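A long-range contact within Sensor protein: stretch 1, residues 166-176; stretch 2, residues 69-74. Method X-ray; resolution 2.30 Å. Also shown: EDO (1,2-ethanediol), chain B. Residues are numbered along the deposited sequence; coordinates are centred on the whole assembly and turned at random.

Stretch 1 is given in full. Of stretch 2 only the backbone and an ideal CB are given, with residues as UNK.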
ATOM      1  N   ASP A 166       3.834  -0.291  -7.488  1.00 14.05           N
ATOM      2  CA  ASP A 166       4.301  -0.218  -6.095  1.00 13.20           C
ATOM      3  C   ASP A 166       4.038   1.176  -5.541  1.00 14.08           C
ATOM      4  O   ASP A 166       4.282   2.201  -6.220  1.00 12.62           O
ATOM      5  CB  ASP A 166       5.831  -0.489  -5.993  1.00 13.10           C
ATOM      6  CG  ASP A 166       6.221  -1.870  -6.497  1.00 15.49           C
ATOM      7  OD1 ASP A 166       7.418  -2.060  -6.831  1.00 12.67           O
ATOM      8  OD2 ASP A 166       5.330  -2.769  -6.538  1.00 14.87           O
ATOM      9  N   LEU A 167       3.586   1.209  -4.287  1.00 14.52           N
ATOM     10  CA  LEU A 167       3.443   2.456  -3.572  1.00 15.26           C
ATOM     11  C   LEU A 167       4.392   2.417  -2.368  1.00 15.01           C
ATOM     12  O   LEU A 167       4.277   1.535  -1.526  1.00 14.83           O
ATOM     13  CB  LEU A 167       2.001   2.626  -3.079  1.00 14.48           C
ATOM     14  CG  LEU A 167       0.888   2.701  -4.132  1.00 16.88           C
ATOM     15  CD1 LEU A 167      -0.414   2.956  -3.315  1.00 14.13           C
ATOM     16  CD2 LEU A 167       1.115   3.855  -5.141  1.00 10.33           C
ATOM     17  N   ALA A 168       5.322   3.373  -2.282  1.00 14.72           N
ATOM     18  CA  ALA A 168       6.316   3.364  -1.199  1.00 14.99           C
ATOM     19  C   ALA A 168       5.627   3.772   0.109  1.00 16.06           C
ATOM     20  O   ALA A 168       4.947   4.823   0.146  1.00 15.55           O
ATOM     21  CB  ALA A 168       7.452   4.346  -1.530  1.00 13.43           C
ATOM     22  N   LEU A 169       5.771   2.999   1.186  1.00 16.68           N
ATOM     23  CA  LEU A 169       5.052   3.400   2.393  1.00 18.02           C
ATOM     24  C   LEU A 169       5.528   4.693   2.958  1.00 18.98           C
ATOM     25  O   LEU A 169       4.716   5.419   3.548  1.00 18.97           O
ATOM     26  CB  LEU A 169       5.151   2.367   3.524  1.00 18.65           C
ATOM     27  CG  LEU A 169       4.749   0.934   3.222  1.00 20.93           C
ATOM     28  CD1 LEU A 169       4.690   0.214   4.567  1.00 25.62           C
ATOM     29  CD2 LEU A 169       3.470   0.767   2.521  1.00 16.70           C
ATOM     30  N   ASP A 170       6.830   4.974   2.876  1.00 19.44           N
ATOM     31  CA  ASP A 170       7.326   6.267   3.425  1.00 22.00           C
ATOM     32  C   ASP A 170       6.575   7.477   2.884  1.00 20.44           C
ATOM     33  O   ASP A 170       6.533   8.536   3.517  1.00 20.24           O
ATOM     34  CB  ASP A 170       8.848   6.464   3.200  1.00 23.47           C
ATOM     35  CG  ASP A 170       9.693   5.566   4.145  1.00 32.44           C
ATOM     36  OD1 ASP A 170       9.136   4.987   5.140  1.00 40.76           O
ATOM     37  OD2 ASP A 170      10.917   5.424   3.895  1.00 41.99           O
ATOM     38  N   ARG A 171       5.962   7.336   1.724  1.00 19.04           N
ATOM     39  CA  ARG A 171       5.250   8.493   1.158  1.00 18.97           C
ATOM     40  C   ARG A 171       3.807   8.690   1.599  1.00 17.63           C
ATOM     41  O   ARG A 171       3.226   9.746   1.344  1.00 18.52           O
ATOM     42  CB  ARG A 171       5.307   8.446  -0.357  1.00 17.98           C
ATOM     43  CG  ARG A 171       6.702   8.636  -0.852  1.00 23.63           C
ATOM     44  CD  ARG A 171       6.746   8.729  -2.365  1.00 27.39           C
ATOM     45  NE  ARG A 171       6.009   9.934  -2.741  1.00 31.89           N
ATOM     46  CZ  ARG A 171       5.717  10.253  -4.007  1.00 31.67           C
ATOM     47  NH1 ARG A 171       6.108   9.447  -5.002  1.00 27.05           N
ATOM     48  NH2 ARG A 171       5.051  11.366  -4.271  1.00 26.19           N
ATOM     49  N   LEU A 172       3.182   7.658   2.168  1.00 17.14           N
ATOM     50  CA  LEU A 172       1.751   7.751   2.473  1.00 16.16           C
ATOM     51  C   LEU A 172       1.384   8.951   3.311  1.00 16.13           C
ATOM     52  O   LEU A 172       0.365   9.566   3.041  1.00 18.32           O
ATOM     53  CB  LEU A 172       1.226   6.493   3.176  1.00 16.44           C
ATOM     54  CG  LEU A 172       1.216   5.242   2.320  1.00 15.21           C
ATOM     55  CD1 LEU A 172       0.783   4.034   3.167  1.00 17.72           C
ATOM     56  CD2 LEU A 172       0.266   5.488   1.097  1.00 16.25           C
ATOM     57  N   PRO A 173       2.160   9.294   4.355  1.00 17.14           N
ATOM     58  CA  PRO A 173       1.773  10.448   5.206  1.00 17.64           C
ATOM     59  C   PRO A 173       1.633  11.755   4.464  1.00 19.85           C
ATOM     60  O   PRO A 173       0.655  12.498   4.623  1.00 19.55           O
ATOM     61  CB  PRO A 173       2.969  10.558   6.172  1.00 18.57           C
ATOM     62  CG  PRO A 173       3.549   9.070   6.242  1.00 14.90           C
ATOM     63  CD  PRO A 173       3.465   8.716   4.779  1.00 16.08           C
ATOM     64  N   GLU A 174       2.631  12.070   3.640  1.00 22.01           N
ATOM     65  CA  GLU A 174       2.488  13.208   2.773  1.00 22.16           C
ATOM     66  C   GLU A 174       1.334  13.068   1.752  1.00 22.27           C
ATOM     67  O   GLU A 174       0.606  14.038   1.487  1.00 21.63           O
ATOM     68  CB  GLU A 174       3.784  13.439   2.024  1.00 23.44           C
ATOM     69  CG  GLU A 174       3.510  14.411   0.889  1.00 31.92           C
ATOM     70  CD  GLU A 174       4.774  14.825   0.176  1.00 43.52           C
ATOM     71  OE1 GLU A 174       5.727  13.990   0.128  1.00 45.29           O
ATOM     72  OE2 GLU A 174       4.797  15.979  -0.348  1.00 47.04           O
ATOM     73  N   GLN A 175       1.170  11.888   1.133  1.00 21.41           N
ATOM     74  CA  GLN A 175       0.126  11.775   0.150  1.00 20.43           C
ATOM     75  C   GLN A 175      -1.247  11.921   0.838  1.00 21.31           C
ATOM     76  O   GLN A 175      -2.211  12.400   0.223  1.00 21.22           O
ATOM     77  CB  GLN A 175       0.253  10.430  -0.595  1.00 21.25           C
ATOM     78  CG  GLN A 175       1.291  10.485  -1.666  1.00 19.98           C
ATOM     79  CD  GLN A 175       1.729   9.122  -2.078  1.00 20.19           C
ATOM     80  OE1 GLN A 175       1.811   8.213  -1.241  1.00 16.04           O
ATOM     81  NE2 GLN A 175       2.018   8.952  -3.380  1.00 16.94           N
ATOM     82  N   LEU A 176      -1.319  11.522   2.117  1.00 21.25           N
ATOM     83  CA  LEU A 176      -2.544  11.561   2.939  1.00 21.78           C
ATOM     84  C   LEU A 176      -2.701  12.866   3.721  1.00 22.57           C
ATOM     85  O   LEU A 176      -3.825  13.204   4.104  1.00 22.95           O
ATOM     86  CB  LEU A 176      -2.594  10.394   3.923  1.00 20.96           C
ATOM     87  CG  LEU A 176      -3.295   9.130   3.359  1.00 21.47           C
ATOM     88  CD1 LEU A 176      -2.892   8.804   1.866  1.00 14.48           C
ATOM     89  CD2 LEU A 176      -3.091   7.945   4.339  1.00 18.14           C
ATOM     90  N   UNK A  69       3.517   9.394 -13.592  1.00 18.65           N
ATOM     91  CA  UNK A  69       2.661   9.285 -12.406  1.00 17.57           C
ATOM     92  C   UNK A  69       3.454   9.445 -11.148  1.00 17.45           C
ATOM     93  O   UNK A  69       3.972   8.468 -10.625  1.00 17.07           O
ATOM     94  CB  UNK A  69       1.927   7.943 -12.383  1.00 17.57           C
ATOM     95  N   UNK A  70       3.571  10.686 -10.661  1.00 18.38           N
ATOM     96  CA  UNK A  70       4.469  11.012  -9.520  1.00 18.49           C
ATOM     97  C   UNK A  70       4.186  10.183  -8.264  1.00 19.45           C
ATOM     98  O   UNK A  70       5.118   9.941  -7.486  1.00 20.22           O
ATOM     99  CB  UNK A  70       4.342  12.496  -9.170  1.00 18.49           C
ATOM    100  N   UNK A  71       2.925   9.782  -8.021  1.00 18.25           N
ATOM    101  CA  UNK A  71       2.604   9.004  -6.799  1.00 17.79           C
ATOM    102  C   UNK A  71       3.090   7.580  -6.799  1.00 17.21           C
ATOM    103  O   UNK A  71       3.151   7.010  -5.696  1.00 17.93           O
ATOM    104  CB  UNK A  71       1.089   8.985  -6.584  1.00 17.79           C
ATOM    105  N   UNK A  72       3.400   6.996  -7.985  1.00 14.73           N
ATOM    106  CA  UNK A  72       3.840   5.574  -8.047  1.00 14.63           C
ATOM    107  C   UNK A  72       5.327   5.458  -7.745  1.00 15.38           C
ATOM    108  O   UNK A  72       6.110   6.250  -8.179  1.00 15.06           O
ATOM    109  CB  UNK A  72       3.546   4.971  -9.422  1.00 14.63           C
ATOM    110  N   UNK A  73       5.717   4.475  -6.954  1.00 15.13           N
ATOM    111  CA  UNK A  73       7.111   4.270  -6.680  1.00 15.51           C
ATOM    112  C   UNK A  73       7.767   3.450  -7.802  1.00 15.19           C
ATOM    113  O   UNK A  73       8.892   3.733  -8.250  1.00 17.24           O
ATOM    114  CB  UNK A  73       7.284   3.579  -5.326  1.00 15.51           C
ATOM    115  N   UNK A  74       7.066   2.434  -8.278  1.00 13.20           N
ATOM    116  CA  UNK A  74       7.674   1.490  -9.190  1.00 12.10           C
ATOM    117  C   UNK A  74       6.616   0.673  -9.942  1.00 11.62           C
ATOM    118  O   UNK A  74       5.462   0.608  -9.540  1.00 10.35           O
ATOM    119  CB  UNK A  74       8.618   0.561  -8.425  1.00 12.10           C
TER
HETATM  120  C1  EDO B   1       6.891  -5.758  -7.719  1.00 16.62           C
HETATM  121  O1  EDO B   1       6.120  -4.671  -8.276  1.00 13.29           O
HETATM  122  C2  EDO B   1       8.266  -5.307  -7.232  1.00 14.01           C
HETATM  123  O2  EDO B   1       8.116  -4.490  -6.046  1.00 16.44           O

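At position 69 nothing of stretch 1 comes within 5.5 Å of the ideal CB, so this contact leaves the choice open. The backbone folds into a type I turn from 69 to 72. It is N69, whose O accepts the bond from N of residue 72 at 3.1 Å.

Position 70 has phi/psi of -56/-31, the second place of the turn, where proline is favoured because its ring fixes phi near this value. CA-to-CB points sideways and the ideal CB is 5.1 Å from R171 NH2, so stretch 1 asks little of the side chain, and many types would fit. It is P70. Its carbonyl matters more: R171 NH1 donates to P70 O at 2.7 Å, with the oxygen near the guanidinium plane.

At position 71 CA-to-CB again points sideways, but the ideal CB is 3.3 Å from Q175 NE2 and 5.2 Å from R171 NH2. An amide donor and a positive charge invite a short acceptor, so aspartate or asparagine would suit, with the charge favouring the acid. D71 is found. Q175 NE2 donates to D71 OD1 at 2.7 Å and also to D71 O at 3.2 Å. The salt bridge from R171 NH2 to D71 OD1 is long, 3.9 Å, and rests on charge alone; a water bridges the same two atoms, its bond from R171 NH2 weak.

At position 72 CA-to-CB points away from stretch 1, yet the ideal CB is 5.0 Å from L167 CD2. A large apolar side chain could graze that methyl; leucine, methionine or an aromatic would serve. F72 does so, with CD1 4.0 Å from L167 CD2.

Position 73 points toward stretch 1, its ideal CB 3.6 Å from A168 N and 3.4 Å from D166 O. The short side chain of A168 leaves room beside it, so apolar residues of several sizes are plausible. In F73, chi1 is t and the end of the side chain leads away, while CD1 packs 3.7 Å from A168 CB and D166 CB lies at the ring edge. Its backbone N donates to D166 O at 2.8 Å.

Position 74, with phi/psi of -162/162, is extended and forms an antiparallel bridge with D166. An ideal CB would sit a tight 3.3 Å from D166 OD1, which favours glycine, and G74 is present. D166 N donates to G74 O at 2.8 Å; the return bond, G74 N to D166 O, is weak at 3.5 Å.

Stretch 2 69-74: NPDFFG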
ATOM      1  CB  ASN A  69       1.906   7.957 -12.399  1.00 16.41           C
ATOM      2  CG  ASN A  69       1.012   7.815 -13.609  1.00 17.59           C
ATOM      3  OD1 ASN A  69       1.362   7.196 -14.615  1.00 16.20           O
ATOM      4  ND2 ASN A  69      -0.122   8.413 -13.536  1.00 20.54           N
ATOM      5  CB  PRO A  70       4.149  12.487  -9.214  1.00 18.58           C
ATOM      6  CG  PRO A  70       3.736  13.080 -10.648  1.00 20.09           C
ATOM      7  CD  PRO A  70       2.940  11.887 -11.274  1.00 18.08           C
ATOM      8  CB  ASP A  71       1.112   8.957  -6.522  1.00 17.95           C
ATOM      9  CG  ASP A  71       0.592  10.288  -6.031  1.00 20.59           C
ATOM     10  OD1 ASP A  71       1.263  10.906  -5.151  1.00 21.18           O
ATOM     11  OD2 ASP A  71      -0.473  10.712  -6.521  1.00 23.56           O
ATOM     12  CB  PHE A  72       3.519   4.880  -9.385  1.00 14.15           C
ATOM     13  CG  PHE A  72       2.041   4.979  -9.828  1.00 14.55           C
ATOM     14  CD1 PHE A  72       1.024   5.188  -8.916  1.00 16.66           C
ATOM     15  CD2 PHE A  72       1.694   4.759 -11.144  1.00 21.20           C
ATOM     16  CE1 PHE A  72      -0.302   5.221  -9.297  1.00 18.33           C
ATOM     17  CE2 PHE A  72       0.354   4.801 -11.568  1.00 19.81           C
ATOM     18  CZ  PHE A  72      -0.654   5.076 -10.608  1.00 18.89           C
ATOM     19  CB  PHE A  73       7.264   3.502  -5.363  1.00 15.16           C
ATOM     20  CG  PHE A  73       8.681   3.194  -5.056  1.00 16.90           C
ATOM     21  CD1 PHE A  73       9.542   4.228  -4.598  1.00 15.19           C
ATOM     22  CD2 PHE A  73       9.206   1.899  -5.273  1.00 15.45           C
ATOM     23  CE1 PHE A  73      10.879   3.972  -4.358  1.00  9.55           C
ATOM     24  CE2 PHE A  73      10.565   1.639  -5.052  1.00 13.43           C
ATOM     25  CZ  PHE A  73      11.402   2.704  -4.600  1.00 12.02           C
TER
HETATM   26  O   HOH W   1       4.695   5.606  -3.937  1.00 15.07           O
HETATM   27  O   HOH W   2       3.001  12.616  -5.989  1.00 39.71           O
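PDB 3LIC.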